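PDB 5GMT: alginate lyase, which probably cleaves alginate as a polysaccharide lyase of family 14, with specificity for polymannuronate. Local coordinates for residues K190-S195 / I212-E217. Numbering follows the deposited sequence.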
ATOM      1  N   LYS A 190       4.376 -13.644  11.838  1.00 10.81           N
ATOM      2  CA  LYS A 190       3.755 -12.769  12.821  1.00 12.03           C
ATOM      3  C   LYS A 190       2.685 -11.890  12.192  1.00  9.29           C
ATOM      4  O   LYS A 190       2.778 -11.554  11.014  1.00 10.31           O
ATOM      5  CB  LYS A 190       4.803 -11.873  13.476  1.00 12.91           C
ATOM      6  CG  LYS A 190       5.634 -12.544  14.558  1.00 13.98           C
ATOM      7  CD  LYS A 190       6.465 -11.486  15.278  1.00 18.75           C
ATOM      8  CE  LYS A 190       7.112 -12.040  16.539  1.00 23.23           C
ATOM      9  NZ  LYS A 190       6.089 -12.426  17.547  1.00 19.03           N
ATOM     10  N   TRP A 191       1.700 -11.503  12.993  1.00 10.30           N
ATOM     11  CA  TRP A 191       0.769 -10.452  12.618  1.00  8.89           C
ATOM     12  C   TRP A 191       1.455  -9.109  12.789  1.00 11.25           C
ATOM     13  O   TRP A 191       2.267  -8.932  13.706  1.00 11.08           O
ATOM     14  CB  TRP A 191      -0.493 -10.487  13.482  1.00 10.78           C
ATOM     15  CG  TRP A 191      -1.505 -11.501  13.064  1.00  9.25           C
ATOM     16  CD1 TRP A 191      -1.814 -12.671  13.703  1.00  9.10           C
ATOM     17  CD2 TRP A 191      -2.361 -11.432  11.918  1.00 10.02           C
ATOM     18  NE1 TRP A 191      -2.808 -13.333  13.023  1.00  9.49           N
ATOM     19  CE2 TRP A 191      -3.162 -12.593  11.922  1.00  9.56           C
ATOM     20  CE3 TRP A 191      -2.524 -10.496  10.887  1.00  9.38           C
ATOM     21  CZ2 TRP A 191      -4.111 -12.852  10.932  1.00  9.37           C
ATOM     22  CZ3 TRP A 191      -3.461 -10.749   9.901  1.00  9.17           C
ATOM     23  CH2 TRP A 191      -4.248 -11.916   9.927  1.00  8.69           C
ATOM     24  N   HIS A 192       1.112  -8.164  11.918  1.00  8.76           N
ATOM     25  CA  HIS A 192       1.565  -6.780  12.045  1.00 10.97           C
ATOM     26  C   HIS A 192       0.371  -5.862  11.935  1.00 10.60           C
ATOM     27  O   HIS A 192      -0.468  -6.052  11.052  1.00 10.80           O
ATOM     28  CB  HIS A 192       2.580  -6.416  10.961  1.00  9.12           C
ATOM     29  CG  HIS A 192       3.764  -7.318  10.918  1.00  9.04           C
ATOM     30  ND1 HIS A 192       3.680  -8.636  10.521  1.00 10.07           N
ATOM     31  CD2 HIS A 192       5.063  -7.101  11.238  1.00  9.67           C
ATOM     32  CE1 HIS A 192       4.876  -9.189  10.591  1.00 11.17           C
ATOM     33  NE2 HIS A 192       5.734  -8.280  11.023  1.00 12.98           N
ATOM     34  N   SER A 193       0.270  -4.880  12.822  1.00  8.07           N
ATOM     35  CA  SER A 193      -0.732  -3.842  12.623  1.00  9.59           C
ATOM     36  C   SER A 193      -0.043  -2.706  11.898  1.00  9.02           C
ATOM     37  O   SER A 193       1.055  -2.283  12.279  1.00 10.23           O
ATOM     38  CB  SER A 193      -1.343  -3.373  13.943  1.00 13.70           C
ATOM     39  OG  SER A 193      -2.244  -4.347  14.433  1.00 16.20           O
ATOM     40  N   ILE A 194      -0.683  -2.230  10.835  1.00 10.68           N
ATOM     41  CA  ILE A 194      -0.076  -1.217   9.981  1.00  8.53           C
ATOM     42  C   ILE A 194      -0.977   0.007   9.943  1.00  7.28           C
ATOM     43  O   ILE A 194      -2.190  -0.125   9.769  1.00  8.33           O
ATOM     44  CB  ILE A 194       0.148  -1.758   8.555  1.00 11.10           C
ATOM     45  CG1 ILE A 194       1.181  -2.895   8.590  1.00 13.33           C
ATOM     46  CG2 ILE A 194       0.587  -0.639   7.618  1.00 11.01           C
ATOM     47  CD1 ILE A 194       1.649  -3.334   7.207  1.00 16.72           C
ATOM     48  N   SER A 195      -0.406   1.189  10.148  1.00  4.81           N
ATOM     49  CA  SER A 195      -1.169   2.403   9.889  1.00  5.83           C
ATOM     50  C   SER A 195      -0.401   3.301   8.943  1.00  7.07           C
ATOM     51  O   SER A 195       0.818   3.418   9.043  1.00  8.33           O
ATOM     52  CB  SER A 195      -1.510   3.147  11.195  1.00  8.74           C
ATOM     53  OG  SER A 195      -0.356   3.636  11.843  1.00 13.79           O
ATOM     54  N   ILE A 212       3.936   6.334   8.755  1.00  7.46           N
ATOM     55  CA  ILE A 212       3.654   4.916   8.773  1.00  8.29           C
ATOM     56  C   ILE A 212       4.083   4.334  10.110  1.00  9.99           C
ATOM     57  O   ILE A 212       5.204   4.573  10.556  1.00  9.24           O
ATOM     58  CB  ILE A 212       4.388   4.193   7.630  1.00 10.09           C
ATOM     59  CG1 ILE A 212       3.823   4.642   6.269  1.00  8.12           C
ATOM     60  CG2 ILE A 212       4.307   2.676   7.812  1.00 10.04           C
ATOM     61  CD1 ILE A 212       4.616   4.096   5.099  1.00 10.69           C
ATOM     62  N   CYS A 213       3.190   3.589  10.754  1.00  8.83           N
ATOM     63  CA  CYS A 213       3.554   2.882  11.973  1.00  9.79           C
ATOM     64  C   CYS A 213       3.313   1.407  11.735  1.00  9.13           C
ATOM     65  O   CYS A 213       2.301   1.026  11.155  1.00 10.27           O
ATOM     66  CB  CYS A 213       2.746   3.376  13.172  1.00 11.25           C
ATOM     67  SG  CYS A 213       3.089   5.079  13.634  1.00 12.57           S
ATOM     68  N   VAL A 214       4.250   0.576  12.174  1.00 10.83           N
ATOM     69  CA  VAL A 214       4.096  -0.866  12.043  1.00 10.48           C
ATOM     70  C   VAL A 214       4.374  -1.496  13.394  1.00 11.41           C
ATOM     71  O   VAL A 214       5.335  -1.121  14.066  1.00 10.71           O
ATOM     72  CB  VAL A 214       5.059  -1.450  10.973  1.00 13.15           C
ATOM     73  CG1 VAL A 214       5.007  -2.972  10.949  1.00 11.19           C
ATOM     74  CG2 VAL A 214       4.762  -0.866   9.584  1.00 10.56           C
ATOM     75  N   GLN A 215       3.531  -2.433  13.807  1.00 11.82           N
ATOM     76  CA  GLN A 215       3.777  -3.149  15.053  1.00 12.15           C
ATOM     77  C   GLN A 215       3.560  -4.634  14.857  1.00  8.99           C
ATOM     78  O   GLN A 215       2.443  -5.085  14.607  1.00 10.29           O
ATOM     79  CB  GLN A 215       2.876  -2.634  16.178  1.00 12.98           C
ATOM     80  CG  GLN A 215       3.162  -3.306  17.506  1.00 14.95           C
ATOM     81  CD  GLN A 215       2.533  -2.590  18.674  1.00 19.45           C
ATOM     82  OE1 GLN A 215       1.464  -1.998  18.552  1.00 27.40           O
ATOM     83  NE2 GLN A 215       3.209  -2.626  19.821  1.00 21.26           N
ATOM     84  N   ALA A 216       4.649  -5.382  14.944  1.00  9.88           N
ATOM     85  CA  ALA A 216       4.583  -6.831  14.953  1.00  9.41           C
ATOM     86  C   ALA A 216       4.098  -7.276  16.327  1.00 13.80           C
ATOM     87  O   ALA A 216       4.423  -6.642  17.334  1.00 14.10           O
ATOM     88  CB  ALA A 216       5.919  -7.423  14.631  1.00 12.27           C
ATOM     89  N   GLU A 217       3.300  -8.338  16.385  1.00 12.39           N
ATOM     90  CA  GLU A 217       2.725  -8.705  17.668  1.00 16.02           C
ATOM     91  C   GLU A 217       3.854  -9.074  18.624  1.00 16.00           C
ATOM     92  O   GLU A 217       4.815  -9.742  18.242  1.00 15.69           O
ATOM     93  CB  GLU A 217       1.707  -9.840  17.518  1.00 18.50           C
ATOM     94  CG  GLU A 217       2.222 -11.064  16.830  1.00 16.75           C
ATOM     95  CD  GLU A 217       1.142 -12.115  16.652  1.00 13.52           C
ATOM     96  OE1 GLU A 217       1.126 -12.760  15.581  1.00 14.70           O
ATOM     97  OE2 GLU A 217       0.314 -12.295  17.581  1.00 13.74           O
TER
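The Trp191 indole has Glu217 OE1 beside its rim, roughly level with the ring and 3.5 Å from Trp191 CD1. Ring and carboxylate planes stand 58° apart. The His192 imidazole has Val214 CG1 at its edge, and its CD2 lies 3.5 Å from Ala216 CB. The indole also meets Lys266 (cation-pi) and Tyr100 (edge-to-face), and Trp191 NE1 hydrogen-bonds to His53 O; His192 meets Phe101 edge-to-face, and Met187 N and Val99 O hold its two nitrogens.

Glu217 CG sits in the cramped slot flanked by N and C (chi1 55°). The extended chain brings OE1 to 2.9 Å from Trp191 N, in a nearly straight bond (172°) from above the carboxylate plane. Glu217 N donates to Trp191 O at 2.9 Å. Lys190 bends at its last torsion, so that NZ donates to Glu217 O at 3.1 Å. An alanine here, replacing Lys190, would probably leave the Glu217 carbonyl less firmly held.

Paired backbone bonds join Ser193 to Gln215 and Ser195 to Cys213 in the antiparallel hairpin of strands 191-199 and 208-216. Strand 92-102 flanks 191-199, and 222-229 flanks 208-216, with Cys213 disulfide-bonded to Cys223. Ile194 and Ile212 pack on Leu141 of strand 136-143 in the other sheet.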